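Local coordinates for putative acetyltransferase Sthe_0691 (Sphaerobacter thermophilus, PDB 3SHP), which probably transfers an acetyl group from acetyl-CoA to a still unidentified acceptor, as in GNAT-type N-acetyltransferases, at residues D97-V109 and V124-A137. Numbering follows the deposited sequence.
Sequences DADVLRAEALELV and VEIAADEQRTLAAA
Asp-99, in the first turn of helix 98-116, reaches across to the amino end of helix 131-139 and illustrates how one carboxylate can tie two nearly parallel helices together. With CG anti to the backbone N (chi1 -167°), its oxygens face the first-turn N-H groups of that helix: OD2 accepts from Arg-132 N at 2.9 Å on its syn side, somewhat out of plane, while OD1 takes the Thr-133 hydroxyl OG1 at 2.6 Å, nearly along the C-O axis, and a longer bond from Thr-133 N. OD1 also receives Arg-102 NH2 at 3.0 Å, a salt bridge on its anti side but tilted well out of the carboxylate plane. Thr-133 OG1 in turn accepts Arg-102 NE at 3.0 Å, in the guanidinium plane, so two edge bonds fix that group's rotation. Replacing Asp-99 by an alanine would probably leave the N-H groups of Arg-132 and Thr-133 without their acceptor and Arg-102 NH2 without its anionic mate.

Over one face of this guanidinium lies the Glu-130 carboxylate, stacked with planes 16° apart, its CD 3.4 Å above the centre; the salt bridge, Arg-102 NH1 to Glu-130 OE1 at 3.5 Å, rests on charge alone, since no N-H points at the oxygen.

Packing continues along the interface: the Thr-133 side chain is a knob in the hole formed by Asp-99, Arg-102, Ala-103 and Leu-106. Apolar Ala-103 and Ala-136 meet with CB atoms 4.1 Å apart, consistent with the 7.8 Å closest approach of the axes of 98-109 and 131-137. Leu-106 CD2 packs against Ile-126 CD1 and Ala-137 CB.

Helix 98-116 belongs to the beta-alpha-beta unit of strands 84-91 and 121-127; Arg-102 and Leu-106 rest on Phe-89.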
ATOM      1  N   ASP A  97      23.714  20.137  -6.962  1.00 44.46           N
ATOM      2  CA  ASP A  97      23.070  20.993  -7.955  1.00 43.89           C
ATOM      3  C   ASP A  97      22.817  20.172  -9.232  1.00 40.99           C
ATOM      4  O   ASP A  97      23.579  20.196 -10.189  1.00 40.61           O
ATOM      5  CB  ASP A  97      23.948  22.221  -8.252  1.00 45.40           C
ATOM      6  CG  ASP A  97      23.250  23.274  -9.153  1.00 49.24           C
ATOM      7  OD1 ASP A  97      22.169  22.995  -9.762  1.00 51.96           O
ATOM      8  OD2 ASP A  97      23.815  24.403  -9.248  1.00 53.52           O
ATOM      9  N   ALA A  98      21.732  19.429  -9.206  1.00 37.67           N
ATOM     10  CA  ALA A  98      21.430  18.526 -10.257  1.00 34.60           C
ATOM     11  C   ALA A  98      21.218  19.268 -11.593  1.00 32.83           C
ATOM     12  O   ALA A  98      21.583  18.756 -12.651  1.00 31.37           O
ATOM     13  CB  ALA A  98      20.234  17.720  -9.871  1.00 33.76           C
ATOM     14  N   ASP A  99      20.687  20.488 -11.527  1.00 31.49           N
ATOM     15  CA  ASP A  99      20.268  21.223 -12.724  1.00 30.80           C
ATOM     16  C   ASP A  99      21.433  21.567 -13.657  1.00 30.60           C
ATOM     17  O   ASP A  99      21.270  21.488 -14.877  1.00 29.81           O
ATOM     18  CB  ASP A  99      19.492  22.487 -12.324  1.00 31.21           C
ATOM     19  CG  ASP A  99      18.758  23.144 -13.503  1.00 32.14           C
ATOM     20  OD1 ASP A  99      18.228  22.455 -14.414  1.00 29.64           O
ATOM     21  OD2 ASP A  99      18.694  24.380 -13.484  1.00 36.25           O
ATOM     22  N   VAL A 100      22.587  21.953 -13.090  1.00 30.45           N
ATOM     23  CA  VAL A 100      23.781  22.305 -13.907  1.00 30.66           C
ATOM     24  C   VAL A 100      24.253  21.087 -14.707  1.00 28.81           C
ATOM     25  O   VAL A 100      24.613  21.194 -15.876  1.00 28.41           O
ATOM     26  CB  VAL A 100      24.994  22.825 -13.037  1.00 31.59           C
ATOM     27  CG1 VAL A 100      26.189  23.236 -13.922  1.00 34.09           C
ATOM     28  CG2 VAL A 100      24.614  24.016 -12.183  1.00 33.83           C
ATOM     29  N   LEU A 101      24.233  19.929 -14.058  1.00 27.53           N
ATOM     30  CA  LEU A 101      24.721  18.705 -14.669  1.00 26.92           C
ATOM     31  C   LEU A 101      23.699  18.137 -15.661  1.00 25.89           C
ATOM     32  O   LEU A 101      24.083  17.677 -16.735  1.00 26.38           O
ATOM     33  CB  LEU A 101      25.080  17.667 -13.591  1.00 27.06           C
ATOM     34  CG  LEU A 101      26.154  18.098 -12.570  1.00 27.88           C
ATOM     35  CD1 LEU A 101      26.447  16.999 -11.589  1.00 29.97           C
ATOM     36  CD2 LEU A 101      27.417  18.446 -13.241  1.00 26.82           C
ATOM     37  N   ARG A 102      22.414  18.157 -15.310  1.00 24.72           N
ATOM     38  CA  ARG A 102      21.339  17.850 -16.274  1.00 24.64           C
ATOM     39  C   ARG A 102      21.395  18.715 -17.534  1.00 24.37           C
ATOM     40  O   ARG A 102      21.265  18.214 -18.640  1.00 24.06           O
ATOM     41  CB  ARG A 102      19.948  18.005 -15.641  1.00 24.90           C
ATOM     42  CG  ARG A 102      18.820  17.328 -16.483  1.00 25.45           C
ATOM     43  CD  ARG A 102      17.440  17.472 -15.834  1.00 25.32           C
ATOM     44  NE  ARG A 102      17.407  18.692 -15.050  1.00 29.33           N
ATOM     45  CZ  ARG A 102      17.167  18.739 -13.740  1.00 30.08           C
ATOM     46  NH1 ARG A 102      16.854  17.637 -13.066  1.00 30.64           N
ATOM     47  NH2 ARG A 102      17.217  19.906 -13.119  1.00 29.78           N
ATOM     48  N   ALA A 103      21.589  20.013 -17.354  1.00 24.16           N
ATOM     49  CA  ALA A 103      21.643  20.941 -18.467  1.00 25.05           C
ATOM     50  C   ALA A 103      22.816  20.612 -19.407  1.00 25.49           C
ATOM     51  O   ALA A 103      22.659  20.603 -20.615  1.00 25.33           O
ATOM     52  CB  ALA A 103      21.759  22.369 -17.960  1.00 24.57           C
ATOM     53  N   GLU A 104      23.980  20.324 -18.834  1.00 26.34           N
ATOM     54  CA  GLU A 104      25.150  19.942 -19.628  1.00 26.78           C
ATOM     55  C   GLU A 104      24.851  18.651 -20.391  1.00 25.88           C
ATOM     56  O   GLU A 104      25.158  18.548 -21.562  1.00 25.80           O
ATOM     57  CB  GLU A 104      26.411  19.801 -18.764  1.00 26.60           C
ATOM     58  CG  GLU A 104      27.639  19.459 -19.602  1.00 29.28           C
ATOM     59  CD  GLU A 104      28.955  19.590 -18.842  1.00 31.35           C
ATOM     60  OE1 GLU A 104      29.158  20.612 -18.150  1.00 35.15           O
ATOM     61  OE2 GLU A 104      29.795  18.673 -18.941  1.00 30.02           O
ATOM     62  N   ALA A 105      24.226  17.687 -19.721  1.00 25.51           N
ATOM     63  CA  ALA A 105      23.878  16.419 -20.349  1.00 25.03           C
ATOM     64  C   ALA A 105      22.950  16.646 -21.552  1.00 24.92           C
ATOM     65  O   ALA A 105      23.079  15.979 -22.576  1.00 24.46           O
ATOM     66  CB  ALA A 105      23.219  15.496 -19.351  1.00 24.08           C
ATOM     67  N   LEU A 106      22.011  17.575 -21.421  1.00 25.34           N
ATOM     68  CA  LEU A 106      21.100  17.881 -22.522  1.00 25.85           C
ATOM     69  C   LEU A 106      21.866  18.529 -23.682  1.00 26.65           C
ATOM     70  O   LEU A 106      21.612  18.205 -24.855  1.00 26.57           O
ATOM     71  CB  LEU A 106      19.954  18.778 -22.060  1.00 25.74           C
ATOM     72  CG  LEU A 106      18.900  19.152 -23.128  1.00 27.16           C
ATOM     73  CD1 LEU A 106      18.363  17.909 -23.831  1.00 28.85           C
ATOM     74  CD2 LEU A 106      17.740  19.870 -22.478  1.00 28.53           C
ATOM     75  N   GLU A 107      22.799  19.430 -23.361  1.00 26.95           N
ATOM     76  CA  GLU A 107      23.666  20.030 -24.386  1.00 28.09           C
ATOM     77  C   GLU A 107      24.414  18.977 -25.184  1.00 27.58           C
ATOM     78  O   GLU A 107      24.613  19.136 -26.385  1.00 27.68           O
ATOM     79  CB  GLU A 107      24.695  20.986 -23.768  1.00 29.02           C
ATOM     80  CG  GLU A 107      24.095  22.261 -23.222  1.00 33.87           C
ATOM     81  CD  GLU A 107      25.119  23.185 -22.562  1.00 39.92           C
ATOM     82  OE1 GLU A 107      26.203  22.723 -22.119  1.00 42.59           O
ATOM     83  OE2 GLU A 107      24.816  24.394 -22.476  1.00 43.36           O
ATOM     84  N   LEU A 108      24.849  17.925 -24.504  1.00 26.97           N
ATOM     85  CA  LEU A 108      25.629  16.861 -25.121  1.00 27.29           C
ATOM     86  C   LEU A 108      24.788  15.949 -25.978  1.00 27.76           C
ATOM     87  O   LEU A 108      25.195  15.615 -27.080  1.00 27.84           O
ATOM     88  CB  LEU A 108      26.369  16.022 -24.064  1.00 26.86           C
ATOM     89  CG  LEU A 108      27.296  16.849 -23.147  1.00 26.50           C
ATOM     90  CD1 LEU A 108      27.986  15.949 -22.160  1.00 26.41           C
ATOM     91  CD2 LEU A 108      28.316  17.669 -23.946  1.00 24.83           C
ATOM     92  N   VAL A 109      23.629  15.540 -25.472  1.00 28.22           N
ATOM     93  CA  VAL A 109      22.848  14.488 -26.121  1.00 29.44           C
ATOM     94  C   VAL A 109      22.086  14.988 -27.364  1.00 30.62           C
ATOM     95  O   VAL A 109      21.937  14.241 -28.318  1.00 31.17           O
ATOM     96  CB  VAL A 109      21.891  13.761 -25.113  1.00 29.32           C
ATOM     97  CG1 VAL A 109      20.667  14.590 -24.828  1.00 28.72           C
ATOM     98  CG2 VAL A 109      21.465  12.399 -25.652  1.00 29.44           C
ATOM     99  N   VAL A 124      11.510  16.278 -25.329  1.00 22.61           N
ATOM    100  CA  VAL A 124      12.213  16.267 -24.042  1.00 21.74           C
ATOM    101  C   VAL A 124      11.320  16.791 -22.905  1.00 21.47           C
ATOM    102  O   VAL A 124      10.714  17.867 -23.018  1.00 21.60           O
ATOM    103  CB  VAL A 124      13.494  17.142 -24.092  1.00 22.43           C
ATOM    104  CG1 VAL A 124      14.355  16.925 -22.850  1.00 20.67           C
ATOM    105  CG2 VAL A 124      14.320  16.840 -25.371  1.00 23.77           C
ATOM    106  N   GLU A 125      11.276  16.054 -21.802  1.00 21.00           N
ATOM    107  CA  GLU A 125      10.574  16.484 -20.587  1.00 20.89           C
ATOM    108  C   GLU A 125      11.495  17.380 -19.774  1.00 21.63           C
ATOM    109  O   GLU A 125      12.665  16.996 -19.511  1.00 21.32           O
ATOM    110  CB  GLU A 125      10.203  15.277 -19.721  1.00 20.49           C
ATOM    111  CG  GLU A 125       9.181  14.343 -20.320  1.00 21.27           C
ATOM    112  CD  GLU A 125       8.616  13.333 -19.278  1.00 22.15           C
ATOM    113  OE1 GLU A 125       9.195  13.215 -18.167  1.00 21.84           O
ATOM    114  OE2 GLU A 125       7.600  12.656 -19.583  1.00 21.37           O
ATOM    115  N   ILE A 126      10.994  18.573 -19.399  1.00 21.60           N
ATOM    116  CA  ILE A 126      11.733  19.496 -18.542  1.00 21.68           C
ATOM    117  C   ILE A 126      10.788  20.231 -17.594  1.00 22.05           C
ATOM    118  O   ILE A 126       9.824  20.847 -18.037  1.00 22.42           O
ATOM    119  CB  ILE A 126      12.528  20.567 -19.348  1.00 22.05           C
ATOM    120  CG1 ILE A 126      13.366  19.922 -20.470  1.00 21.11           C
ATOM    121  CG2 ILE A 126      13.443  21.379 -18.401  1.00 20.84           C
ATOM    122  CD1 ILE A 126      13.977  20.941 -21.436  1.00 18.47           C
ATOM    123  N   ALA A 127      11.065  20.177 -16.295  1.00 21.43           N
ATOM    124  CA  ALA A 127      10.167  20.802 -15.334  1.00 21.51           C
ATOM    125  C   ALA A 127      10.337  22.309 -15.426  1.00 22.10           C
ATOM    126  O   ALA A 127      11.432  22.788 -15.686  1.00 22.15           O
ATOM    127  CB  ALA A 127      10.454  20.310 -13.910  1.00 20.76           C
ATOM    128  N   ALA A 128       9.264  23.053 -15.177  1.00 23.06           N
ATOM    129  CA  ALA A 128       9.295  24.486 -15.371  1.00 24.14           C
ATOM    130  C   ALA A 128      10.280  25.197 -14.455  1.00 24.83           C
ATOM    131  O   ALA A 128      10.645  26.302 -14.757  1.00 26.04           O
ATOM    132  CB  ALA A 128       7.878  25.109 -15.265  1.00 23.44           C
ATOM    133  N   ASP A 129      10.722  24.578 -13.356  1.00 25.47           N
ATOM    134  CA  ASP A 129      11.683  25.251 -12.459  1.00 26.92           C
ATOM    135  C   ASP A 129      13.127  24.835 -12.764  1.00 27.47           C
ATOM    136  O   ASP A 129      14.053  25.179 -12.014  1.00 27.84           O
ATOM    137  CB  ASP A 129      11.357  24.967 -10.972  1.00 27.12           C
ATOM    138  CG  ASP A 129      11.264  23.489 -10.683  1.00 26.71           C
ATOM    139  OD1 ASP A 129      11.418  22.708 -11.640  1.00 26.12           O
ATOM    140  OD2 ASP A 129      11.024  23.090  -9.522  1.00 28.42           O
ATOM    141  N   GLU A 130      13.314  24.052 -13.823  1.00 27.55           N
ATOM    142  CA  GLU A 130      14.664  23.622 -14.183  1.00 28.97           C
ATOM    143  C   GLU A 130      15.364  24.621 -15.110  1.00 29.82           C
ATOM    144  O   GLU A 130      15.574  24.360 -16.295  1.00 30.41           O
ATOM    145  CB  GLU A 130      14.661  22.172 -14.695  1.00 28.21           C
ATOM    146  CG  GLU A 130      14.397  21.206 -13.547  1.00 28.13           C
ATOM    147  CD  GLU A 130      13.903  19.803 -13.948  1.00 29.45           C
ATOM    148  OE1 GLU A 130      13.667  19.004 -13.002  1.00 28.28           O
ATOM    149  OE2 GLU A 130      13.753  19.484 -15.162  1.00 28.84           O
ATOM    150  N   GLN A 131      15.741  25.753 -14.521  1.00 31.42           N
ATOM    151  CA  GLN A 131      16.238  26.944 -15.242  1.00 33.67           C
ATOM    152  C   GLN A 131      17.309  26.686 -16.288  1.00 32.76           C
ATOM    153  O   GLN A 131      17.178  27.057 -17.451  1.00 32.43           O
ATOM    154  CB  GLN A 131      16.801  27.962 -14.246  1.00 34.81           C
ATOM    155  CG  GLN A 131      16.049  29.249 -14.186  1.00 40.68           C
ATOM    156  CD  GLN A 131      16.900  30.395 -13.601  1.00 48.24           C
ATOM    157  OE1 GLN A 131      17.679  30.201 -12.644  1.00 49.97           O
ATOM    158  NE2 GLN A 131      16.751  31.596 -14.180  1.00 50.64           N
ATOM    159  N   ARG A 132      18.395  26.081 -15.834  1.00 32.55           N
ATOM    160  CA  ARG A 132      19.526  25.812 -16.687  1.00 32.32           C
ATOM    161  C   ARG A 132      19.177  24.799 -17.765  1.00 30.83           C
ATOM    162  O   ARG A 132      19.559  24.968 -18.916  1.00 31.28           O
ATOM    163  CB  ARG A 132      20.701  25.354 -15.842  1.00 33.23           C
ATOM    164  CG  ARG A 132      21.160  26.448 -14.900  1.00 37.52           C
ATOM    165  CD  ARG A 132      22.280  25.982 -14.033  1.00 43.96           C
ATOM    166  NE  ARG A 132      22.492  26.877 -12.895  1.00 51.07           N
ATOM    167  CZ  ARG A 132      23.253  27.975 -12.922  1.00 54.76           C
ATOM    168  NH1 ARG A 132      23.875  28.352 -14.040  1.00 55.34           N
ATOM    169  NH2 ARG A 132      23.388  28.710 -11.821  1.00 57.32           N
ATOM    170  N   THR A 133      18.439  23.758 -17.398  1.00 28.71           N
ATOM    171  CA  THR A 133      18.001  22.760 -18.370  1.00 26.94           C
ATOM    172  C   THR A 133      17.064  23.393 -19.421  1.00 27.06           C
ATOM    173  O   THR A 133      17.192  23.138 -20.616  1.00 26.58           O
ATOM    174  CB  THR A 133      17.355  21.543 -17.660  1.00 26.20           C
ATOM    175  OG1 THR A 133      18.255  21.065 -16.644  1.00 24.79           O
ATOM    176  CG2 THR A 133      17.069  20.414 -18.643  1.00 23.85           C
ATOM    177  N   LEU A 134      16.142  24.245 -18.984  1.00 27.31           N
ATOM    178  CA  LEU A 134      15.310  24.977 -19.949  1.00 27.86           C
ATOM    179  C   LEU A 134      16.189  25.799 -20.905  1.00 29.01           C
ATOM    180  O   LEU A 134      15.961  25.804 -22.129  1.00 28.44           O
ATOM    181  CB  LEU A 134      14.318  25.889 -19.232  1.00 26.98           C
ATOM    182  CG  LEU A 134      13.245  25.136 -18.436  1.00 25.47           C
ATOM    183  CD1 LEU A 134      12.534  26.131 -17.546  1.00 25.23           C
ATOM    184  CD2 LEU A 134      12.252  24.410 -19.374  1.00 20.94           C
ATOM    185  N   ALA A 135      17.195  26.482 -20.343  1.00 30.03           N
ATOM    186  CA  ALA A 135      18.056  27.326 -21.172  1.00 30.79           C
ATOM    187  C   ALA A 135      18.868  26.476 -22.144  1.00 31.22           C
ATOM    188  O   ALA A 135      19.064  26.874 -23.296  1.00 31.29           O
ATOM    189  CB  ALA A 135      18.951  28.201 -20.316  1.00 30.98           C
ATOM    190  N   ALA A 136      19.319  25.299 -21.696  1.00 31.41           N
ATOM    191  CA  ALA A 136      20.066  24.398 -22.587  1.00 31.53           C
ATOM    192  C   ALA A 136      19.174  23.978 -23.743  1.00 31.51           C
ATOM    193  O   ALA A 136      19.625  23.913 -24.868  1.00 32.22           O
ATOM    194  CB  ALA A 136      20.598  23.169 -21.833  1.00 31.34           C
ATOM    195  N   ALA A 137      17.902  23.714 -23.465  1.00 31.29           N
ATOM    196  CA  ALA A 137      16.983  23.251 -24.504  1.00 31.30           C
ATOM    197  C   ALA A 137      16.744  24.331 -25.544  1.00 32.10           C
ATOM    198  O   ALA A 137      16.761  24.067 -26.748  1.00 31.29           O
ATOM    199  CB  ALA A 137      15.667  22.805 -23.886  1.00 30.09           C
TER
HETATM  200  O   HOH W   1      20.752  25.941 -11.136  1.00 57.39           O